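Local coordinates for L-arabinose ABC transporter, periplasmic L-arabinose-binding protein (Burkholderia thailandensis, PDB 4KZK) that binds beta-D-galactose in the cleft between its two lobes and probably delivers L-arabinose and related sugars to an ABC transporter, at residues Met117-Ser121 with Asn301-Ile306; Arg231-Phe236 with Asp258-Val263; Asp240-Val244 with Phe283-Ile287. All coordinates share one frame. Residue numbers count along the deposited sequence, not the author numbering.

How the contacts relate
All three contacts belong to the alpha/beta lobes of a periplasmic sugar-binding protein; contacts 1 and 3 each join a helix to the sheet, contact 2 two strands within it. Contact 1 lies in one lobe, its centre about 42 Å from that of contact 2 and about 32 Å from that of contact 3. It is partly buried and hydrogen-bond-free, packed through methionine, lysine and tryptophan side chains. Contacts 2 and 3, both buried, share the other lobe, their centres about 11 Å apart: contact 2 relies on backbone hydrogen bonds, with a water-bridged salt bridge where its segments begin and R231 and D258 exposed, whereas contact 3, buried throughout, lies beside the sugar. They join where A262 O lies 2.8 Å from F284 N, a probable hydrogen bond.

Contact 1: residues Met117-Ser121 with Asn301-Ile306; sequences MKLMS and NMYDWI
Strand 118-121 is extended (phi/psi from -66/146 at K118 to -133/145 at M120), and helix 301-306 runs nearly antiparallel to it, at 160° between N-to-C directions with the axes 9.7 Å apart. This is the helix-on-sheet layering of an alpha/beta periplasmic binding protein lobe. CA atoms approach most closely at K118-I306 (7.3 Å) and M120-M302 (7.4 Å). No hydrogen bond crosses the interface; 379 Å² is buried, and strand alternation decides which side chains face the helix. K118 and M120 point their CA-CB bonds toward it, while L119 points away, to I108 and A109 of helix 105-114 on the sheet's other side, and contributes through its backbone. M302 (chi1 t, chi2 p, chi3 p) curls its end onto the strand: its CE sits 3.6 Å from M120 CB and 3.5 Å from K118 O. The all-t start of M120 (chi1 and chi2 t, chi3 m) carries its CE to 3.9 Å from N301 CB and 4.4 Å from W305 CE3. W305 (chi1 t) swings its indole to the strand, bringing CZ3, at the ring edge, to 3.5 Å from L119 O. P138 also touches W305. K118 (m, t, t, p) spreads its aliphatic chain over one indole face as a CH-pi contact, its NZ adding at most a weak, long cation-pi attraction: K118 CD lies 3.5 Å from the centroid of the five-membered ring of W305, 6° off the normal.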
loop_
_atom_site.group_PDB
_atom_site.type_symbol
_atom_site.label_atom_id
_atom_site.label_comp_id
_atom_site.label_asym_id
_atom_site.label_seq_id
_atom_site.Cartn_x
_atom_site.Cartn_y
_atom_site.Cartn_z
ATOM N N MET A 117 1.801 -22.516 -14.653
ATOM C CA MET A 117 1.671 -21.906 -13.336
ATOM C C MET A 117 0.347 -21.165 -13.276
ATOM O O MET A 117 0.107 -20.285 -14.091
ATOM C CB MET A 117 2.828 -20.923 -13.091
ATOM C CG MET A 117 4.190 -21.577 -12.919
ATOM S SD MET A 117 5.461 -20.444 -12.329
ATOM C CE MET A 117 5.900 -19.618 -13.852
ATOM N N LYS A 118 -0.509 -21.501 -12.314
ATOM C CA LYS A 118 -1.702 -20.693 -12.057
ATOM C C LYS A 118 -1.249 -19.340 -11.546
ATOM O O LYS A 118 -0.220 -19.268 -10.876
ATOM C CB LYS A 118 -2.611 -21.377 -11.049
ATOM C CG LYS A 118 -3.294 -22.575 -11.685
ATOM C CD LYS A 118 -4.100 -23.414 -10.726
ATOM C CE LYS A 118 -4.984 -24.392 -11.482
ATOM N NZ LYS A 118 -4.193 -25.418 -12.207
ATOM N N LEU A 119 -2.001 -18.301 -11.907
ATOM C CA LEU A 119 -1.615 -16.908 -11.661
ATOM C C LEU A 119 -2.671 -16.168 -10.834
ATOM O O LEU A 119 -3.845 -16.126 -11.211
ATOM C CB LEU A 119 -1.416 -16.183 -12.999
ATOM C CG LEU A 119 -1.169 -14.672 -12.934
ATOM C CD1 LEU A 119 0.118 -14.346 -12.199
ATOM C CD2 LEU A 119 -1.186 -14.056 -14.320
ATOM N N MET A 120 -2.214 -15.545 -9.741
ATOM C CA MET A 120 -3.029 -14.713 -8.855
ATOM C C MET A 120 -2.277 -13.412 -8.580
ATOM O O MET A 120 -1.063 -13.415 -8.532
ATOM C CB MET A 120 -3.246 -15.446 -7.538
ATOM C CG MET A 120 -4.046 -14.687 -6.499
ATOM S SD MET A 120 -4.316 -15.739 -5.071
ATOM C CE MET A 120 -5.410 -16.971 -5.767
ATOM N N SER A 121 -3.014 -12.317 -8.443
ATOM C CA SER A 121 -2.413 -11.017 -8.099
ATOM C C SER A 121 -2.781 -10.608 -6.686
ATOM O O SER A 121 -3.829 -10.999 -6.140
ATOM C CB SER A 121 -2.833 -9.930 -9.094
ATOM O OG SER A 121 -4.224 -9.822 -9.127
ATOM N N ASN A 301 -5.667 -19.983 -1.030
ATOM C CA ASN A 301 -6.511 -19.959 -2.212
ATOM C C ASN A 301 -5.762 -20.543 -3.405
ATOM O O ASN A 301 -6.311 -21.384 -4.123
ATOM C CB ASN A 301 -7.004 -18.539 -2.517
ATOM C CG ASN A 301 -8.056 -18.053 -1.531
ATOM O OD1 ASN A 301 -8.720 -18.844 -0.851
ATOM N ND2 ASN A 301 -8.232 -16.744 -1.470
ATOM N N MET A 302 -4.507 -20.138 -3.589
ATOM C CA MET A 302 -3.651 -20.718 -4.632
ATOM C C MET A 302 -3.425 -22.226 -4.431
ATOM O O MET A 302 -3.574 -23.003 -5.365
ATOM C CB MET A 302 -2.299 -19.981 -4.708
ATOM C CG MET A 302 -1.330 -20.573 -5.729
ATOM S SD MET A 302 -1.994 -20.555 -7.404
ATOM C CE MET A 302 -1.909 -18.821 -7.828
ATOM N N TYR A 303 -3.036 -22.632 -3.229
ATOM C CA TYR A 303 -2.831 -24.045 -2.904
ATOM C C TYR A 303 -4.045 -24.896 -3.286
ATOM O O TYR A 303 -3.928 -25.919 -3.976
ATOM C CB TYR A 303 -2.525 -24.205 -1.416
ATOM C CG TYR A 303 -2.286 -25.651 -1.033
ATOM C CD1 TYR A 303 -1.048 -26.249 -1.234
ATOM C CD2 TYR A 303 -3.299 -26.412 -0.491
ATOM C CE1 TYR A 303 -0.829 -27.579 -0.897
ATOM C CE2 TYR A 303 -3.094 -27.744 -0.156
ATOM C CZ TYR A 303 -1.851 -28.314 -0.353
ATOM O OH TYR A 303 -1.647 -29.639 -0.022
ATOM N N ASP A 304 -5.217 -24.464 -2.840
ATOM C CA ASP A 304 -6.458 -25.197 -3.098
ATOM C C ASP A 304 -6.814 -25.183 -4.589
ATOM O O ASP A 304 -7.409 -26.130 -5.097
ATOM C CB ASP A 304 -7.609 -24.598 -2.294
ATOM C CG ASP A 304 -7.524 -24.918 -0.805
ATOM O OD1 ASP A 304 -6.710 -25.783 -0.401
ATOM O OD2 ASP A 304 -8.286 -24.304 -0.037
ATOM N N TRP A 305 -6.458 -24.107 -5.284
ATOM C CA TRP A 305 -6.669 -24.012 -6.733
ATOM C C TRP A 305 -5.817 -25.054 -7.468
ATOM O O TRP A 305 -6.301 -25.761 -8.371
ATOM C CB TRP A 305 -6.322 -22.600 -7.210
ATOM C CG TRP A 305 -6.728 -22.225 -8.602
ATOM C CD1 TRP A 305 -7.553 -22.909 -9.455
ATOM C CD2 TRP A 305 -6.347 -21.033 -9.292
ATOM N NE1 TRP A 305 -7.683 -22.216 -10.638
ATOM C CE2 TRP A 305 -6.950 -21.060 -10.559
ATOM C CE3 TRP A 305 -5.528 -19.951 -8.964
ATOM C CZ2 TRP A 305 -6.767 -20.036 -11.495
ATOM C CZ3 TRP A 305 -5.344 -18.944 -9.892
ATOM C CH2 TRP A 305 -5.963 -18.989 -11.140
ATOM N N ILE A 306 -4.551 -25.158 -7.062
ATOM C CA ILE A 306 -3.624 -26.143 -7.629
ATOM C C ILE A 306 -4.050 -27.575 -7.331
ATOM O O ILE A 306 -4.098 -28.422 -8.240
ATOM C CB ILE A 306 -2.187 -25.939 -7.092
ATOM C CG1 ILE A 306 -1.615 -24.619 -7.636
ATOM C CG2 ILE A 306 -1.274 -27.087 -7.497
ATOM C CD1 ILE A 306 -0.436 -24.078 -6.854
#

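Contact 2: residues Arg231-Phe236 with Asp258-Val263; sequences RHWVAF and DDMIAV
D258 opens the second segment (phi/psi -71/-22). D259 (-113/6) enters the pairing: its O accepts W233 N at 2.8 Å, and its carboxylate (chi1 m) forms a salt bridge with R231, NH2 to OD2 3.1 Å. Water 1 links R231 NE (2.6 Å) to D259 OD1 (2.9 Å), and water 2 joins the same OD1 (2.9 Å) to H232 NE2 (3.2 Å). M260 lies in strand 260-263, parallel to strand 233-236 (16°, axes 4.6 Å apart), both extended (V234 -125/156), and bridges W233; chi1 t and chi2 p bring M260 SD to 3.8 Å from A235 CB and M260 CE to 3.7 Å from W233 CB. I261 N donates to W233 O (3.0 Å) and I261 O accepts A235 N (3.1 Å); the I261 side chain lies on the same face as V234 (CA-CA 4.7 Å). A262 pairs with A235 on the face of W233 and M260. V263 N closes the series on A235 O (3.2 Å). With helix 240-252 connecting them, these neighbouring parallel strands form a classic beta-alpha-beta unit.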
loop_
_atom_site.group_PDB
_atom_site.type_symbol
_atom_site.label_atom_id
_atom_site.label_comp_id
_atom_site.label_asym_id
_atom_site.label_seq_id
_atom_site.Cartn_x
_atom_site.Cartn_y
_atom_site.Cartn_z
ATOM N N ARG A 231 0.438 27.648 7.407
ATOM C CA ARG A 231 1.083 27.407 8.689
ATOM C C ARG A 231 0.884 25.945 9.094
ATOM O O ARG A 231 1.809 25.271 9.566
ATOM C CB ARG A 231 0.488 28.340 9.736
ATOM C CG ARG A 231 1.073 28.190 11.127
ATOM C CD ARG A 231 2.459 28.799 11.255
ATOM N NE ARG A 231 3.189 28.123 12.326
ATOM C CZ ARG A 231 4.470 28.317 12.628
ATOM N NH1 ARG A 231 5.213 29.195 11.954
ATOM N NH2 ARG A 231 5.005 27.621 13.625
ATOM N N HIS A 232 -0.334 25.460 8.888
ATOM C CA HIS A 232 -0.692 24.105 9.226
ATOM C C HIS A 232 -0.842 23.279 7.972
ATOM O O HIS A 232 -1.410 23.753 6.965
ATOM C CB HIS A 232 -2.014 24.074 9.975
ATOM C CG HIS A 232 -1.948 24.644 11.354
ATOM N ND1 HIS A 232 -3.032 25.243 11.955
ATOM C CD2 HIS A 232 -0.944 24.675 12.263
ATOM C CE1 HIS A 232 -2.698 25.626 13.176
ATOM N NE2 HIS A 232 -1.439 25.283 13.392
ATOM N N TRP A 233 -0.373 22.035 8.055
ATOM C CA TRP A 233 -0.487 21.074 6.956
ATOM C C TRP A 233 -1.039 19.739 7.382
ATOM O O TRP A 233 -0.833 19.312 8.507
ATOM C CB TRP A 233 0.884 20.779 6.363
ATOM C CG TRP A 233 1.448 21.839 5.493
ATOM C CD1 TRP A 233 2.277 22.854 5.876
ATOM C CD2 TRP A 233 1.253 21.975 4.083
ATOM N NE1 TRP A 233 2.590 23.634 4.781
ATOM C CE2 TRP A 233 1.997 23.099 3.667
ATOM C CE3 TRP A 233 0.546 21.240 3.120
ATOM C CZ2 TRP A 233 2.032 23.520 2.330
ATOM C CZ3 TRP A 233 0.584 21.653 1.801
ATOM C CH2 TRP A 233 1.321 22.786 1.417
ATOM N N VAL A 234 -1.687 19.064 6.440
ATOM C CA VAL A 234 -1.969 17.640 6.561
ATOM C C VAL A 234 -1.398 16.964 5.322
ATOM O O VAL A 234 -1.202 17.615 4.274
ATOM C CB VAL A 234 -3.480 17.347 6.732
ATOM C CG1 VAL A 234 -4.069 18.102 7.925
ATOM C CG2 VAL A 234 -4.258 17.694 5.483
ATOM N N ALA A 235 -1.091 15.676 5.443
ATOM C CA ALA A 235 -0.474 14.976 4.334
ATOM C C ALA A 235 -0.832 13.517 4.352
ATOM O O ALA A 235 -1.075 12.935 5.408
ATOM C CB ALA A 235 1.044 15.149 4.359
ATOM N N PHE A 236 -0.818 12.916 3.174
ATOM C CA PHE A 236 -1.121 11.511 3.017
ATOM C C PHE A 236 -0.701 11.097 1.632
ATOM O O PHE A 236 -0.605 11.913 0.716
ATOM C CB PHE A 236 -2.634 11.287 3.215
ATOM C CG PHE A 236 -3.486 12.249 2.422
ATOM C CD1 PHE A 236 -3.819 13.491 2.949
ATOM C CD2 PHE A 236 -3.905 11.943 1.134
ATOM C CE1 PHE A 236 -4.562 14.400 2.229
ATOM C CE2 PHE A 236 -4.653 12.849 0.417
ATOM C CZ PHE A 236 -4.985 14.078 0.957
ATOM N N ASP A 258 3.843 19.797 15.519
ATOM C CA ASP A 258 2.704 20.635 15.893
ATOM C C ASP A 258 1.936 21.200 14.698
ATOM O O ASP A 258 0.753 21.535 14.824
ATOM C CB ASP A 258 3.157 21.787 16.793
ATOM C CG ASP A 258 3.585 21.321 18.186
ATOM O OD1 ASP A 258 3.196 20.213 18.624
ATOM O OD2 ASP A 258 4.291 22.091 18.860
ATOM N N ASP A 259 2.597 21.276 13.548
ATOM C CA ASP A 259 2.041 21.912 12.360
ATOM C C ASP A 259 1.764 20.933 11.238
ATOM O O ASP A 259 1.355 21.349 10.164
ATOM C CB ASP A 259 2.986 23.018 11.879
ATOM C CG ASP A 259 3.084 24.162 12.868
ATOM O OD1 ASP A 259 2.075 24.473 13.542
ATOM O OD2 ASP A 259 4.182 24.722 12.984
ATOM N N MET A 260 1.930 19.635 11.511
ATOM C CA MET A 260 1.730 18.586 10.488
ATOM C C MET A 260 0.933 17.416 11.050
ATOM O O MET A 260 1.317 16.853 12.064
ATOM C CB MET A 260 3.078 18.062 9.974
ATOM C CG MET A 260 2.995 16.783 9.117
ATOM S SD MET A 260 2.138 16.979 7.536
ATOM C CE MET A 260 3.286 17.921 6.541
ATOM N N ILE A 261 -0.162 17.050 10.388
ATOM C CA ILE A 261 -0.867 15.793 10.701
ATOM C C ILE A 261 -0.856 14.918 9.454
ATOM O O ILE A 261 -1.522 15.230 8.468
ATOM C CB ILE A 261 -2.316 16.036 11.162
ATOM C CG1 ILE A 261 -2.323 16.924 12.403
ATOM C CG2 ILE A 261 -3.018 14.719 11.430
ATOM C CD1 ILE A 261 -3.696 17.447 12.738
ATOM N N ALA A 262 -0.099 13.833 9.507
ATOM C CA ALA A 262 0.038 12.924 8.388
ATOM C C ALA A 262 -0.428 11.546 8.796
ATOM O O ALA A 262 -0.091 11.082 9.875
ATOM C CB ALA A 262 1.494 12.879 7.936
ATOM N N VAL A 263 -1.196 10.897 7.920
ATOM C CA VAL A 263 -1.711 9.551 8.207
ATOM C C VAL A 263 -1.446 8.676 6.997
ATOM O O VAL A 263 -1.788 9.044 5.866
ATOM C CB VAL A 263 -3.223 9.583 8.555
ATOM C CG1 VAL A 263 -3.818 8.178 8.640
ATOM C CG2 VAL A 263 -3.447 10.344 9.840
HETATM O O HOH W 1 1.558 27.228 14.157
HETATM O O HOH W 2 0.403 24.619 15.864
#

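Contact 3: residues Asp240-Val244 with Phe283-Ile287; sequences DDTTV and FFGSI
A buried helix-to-strand contact beside the sugar cleft, this pair sets the first turn of helix 240-252 against strand 283-288 in one alpha/beta lobe of the periplasmic binding protein fold. The evidence for layering is geometric: the two directions lie at 165°, nearly antiparallel, with axes 10.3 Å apart, and the closest CA pairs are V244-F283 (6.7 Å) and D240-S286 (7.0 Å). Residues 240-244 have helical angles (D240 -59/-42), and V244 N donates to D240 O at 2.8 Å. S286 is extended (-152/151), but F284 departs from strand geometry (-89/-38), which lets F283 and S286, three apart, both point their CA-CB bonds toward the helix. F283 (chi1 t) brings its ring to the turn, with CD2 3.5 Å from V244 CG2 and CE2 3.9 Å from T243 CG2. T243 OG1 bonds N239 O, just before the helix. D240, in the m rotamer, uses its OD2 to accept G267 N, tying the helix start to a neighbouring loop. That loop carries N266, which with N239 binds galactose; D240's own side chain stays about 7 Å from the sugar. At the cleft end, D240 OD1 lies 3.4 Å from F283 CZ, at the ring edge, and accepts a 2.7 Å hydrogen bond from S286 OG, whose chi1 is t.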
loop_
_atom_site.group_PDB
_atom_site.type_symbol
_atom_site.label_atom_id
_atom_site.label_comp_id
_atom_site.label_asym_id
_atom_site.label_seq_id
_atom_site.Cartn_x
_atom_site.Cartn_y
_atom_site.Cartn_z
ATOM N N ASP A 240 2.342 4.098 3.996
ATOM C CA ASP A 240 3.203 4.669 5.033
ATOM C C ASP A 240 4.500 5.235 4.462
ATOM O O ASP A 240 4.975 6.301 4.899
ATOM C CB ASP A 240 3.550 3.628 6.118
ATOM C CG ASP A 240 2.358 3.182 6.930
ATOM O OD1 ASP A 240 1.411 3.957 7.066
ATOM O OD2 ASP A 240 2.373 2.044 7.462
ATOM N N ASP A 241 5.096 4.516 3.523
ATOM C CA ASP A 241 6.389 4.897 2.984
ATOM C C ASP A 241 6.366 6.261 2.316
ATOM O O ASP A 241 7.218 7.102 2.579
ATOM C CB ASP A 241 6.847 3.840 1.986
ATOM C CG ASP A 241 6.902 2.442 2.592
ATOM O OD1 ASP A 241 6.034 2.128 3.406
ATOM O OD2 ASP A 241 7.746 1.643 2.152
ATOM N N THR A 242 5.367 6.484 1.473
ATOM C CA THR A 242 5.206 7.757 0.796
ATOM C C THR A 242 4.854 8.834 1.815
ATOM O O THR A 242 5.468 9.875 1.832
ATOM C CB THR A 242 4.184 7.664 -0.358
ATOM O OG1 THR A 242 2.957 7.067 0.082
ATOM C CG2 THR A 242 4.761 6.817 -1.433
ATOM N N THR A 243 3.915 8.554 2.703
ATOM C CA THR A 243 3.517 9.503 3.731
ATOM C C THR A 243 4.689 10.004 4.536
ATOM O O THR A 243 4.823 11.212 4.788
ATOM C CB THR A 243 2.400 8.906 4.627
ATOM O OG1 THR A 243 1.284 8.549 3.792
ATOM C CG2 THR A 243 1.936 9.899 5.668
ATOM N N VAL A 244 5.569 9.084 4.945
ATOM C CA VAL A 244 6.745 9.443 5.763
ATOM C C VAL A 244 7.688 10.341 4.969
ATOM O O VAL A 244 8.381 11.194 5.527
ATOM C CB VAL A 244 7.516 8.190 6.237
ATOM C CG1 VAL A 244 8.982 8.513 6.574
ATOM C CG2 VAL A 244 6.803 7.575 7.408
ATOM N N PHE A 283 4.047 12.149 11.650
ATOM C CA PHE A 283 3.356 10.923 11.290
ATOM C C PHE A 283 2.483 10.521 12.489
ATOM O O PHE A 283 2.977 9.956 13.478
ATOM C CB PHE A 283 4.359 9.845 10.948
ATOM C CG PHE A 283 3.747 8.634 10.315
ATOM C CD1 PHE A 283 3.155 7.658 11.086
ATOM C CD2 PHE A 283 3.741 8.492 8.933
ATOM C CE1 PHE A 283 2.598 6.544 10.502
ATOM C CE2 PHE A 283 3.179 7.374 8.342
ATOM C CZ PHE A 283 2.590 6.408 9.131
ATOM N N PHE A 284 1.193 10.838 12.371
ATOM C CA PHE A 284 0.257 10.765 13.476
ATOM C C PHE A 284 -0.387 9.386 13.570
ATOM O O PHE A 284 -0.645 8.861 14.643
ATOM C CB PHE A 284 -0.814 11.831 13.288
ATOM C CG PHE A 284 -1.968 11.669 14.212
ATOM C CD1 PHE A 284 -1.839 11.953 15.543
ATOM C CD2 PHE A 284 -3.180 11.188 13.742
ATOM C CE1 PHE A 284 -2.909 11.768 16.403
ATOM C CE2 PHE A 284 -4.240 10.982 14.596
ATOM C CZ PHE A 284 -4.108 11.283 15.928
ATOM N N GLY A 285 -0.688 8.793 12.430
ATOM C CA GLY A 285 -1.402 7.523 12.445
ATOM C C GLY A 285 -1.292 6.801 11.127
ATOM O O GLY A 285 -0.695 7.311 10.179
ATOM N N SER A 286 -1.888 5.603 11.069
ATOM C CA SER A 286 -1.897 4.809 9.847
ATOM C C SER A 286 -3.115 3.929 9.812
ATOM O O SER A 286 -3.604 3.519 10.866
ATOM C CB SER A 286 -0.635 3.942 9.804
ATOM O OG SER A 286 -0.572 3.145 8.647
ATOM N N ILE A 287 -3.610 3.601 8.622
ATOM C CA ILE A 287 -4.689 2.612 8.546
ATOM C C ILE A 287 -4.049 1.232 8.480
ATOM O O ILE A 287 -3.382 0.877 7.478
ATOM C CB ILE A 287 -5.638 2.836 7.345
ATOM C CG1 ILE A 287 -6.172 4.270 7.295
ATOM C CG2 ILE A 287 -6.761 1.801 7.378
ATOM C CD1 ILE A 287 -6.889 4.706 8.555
#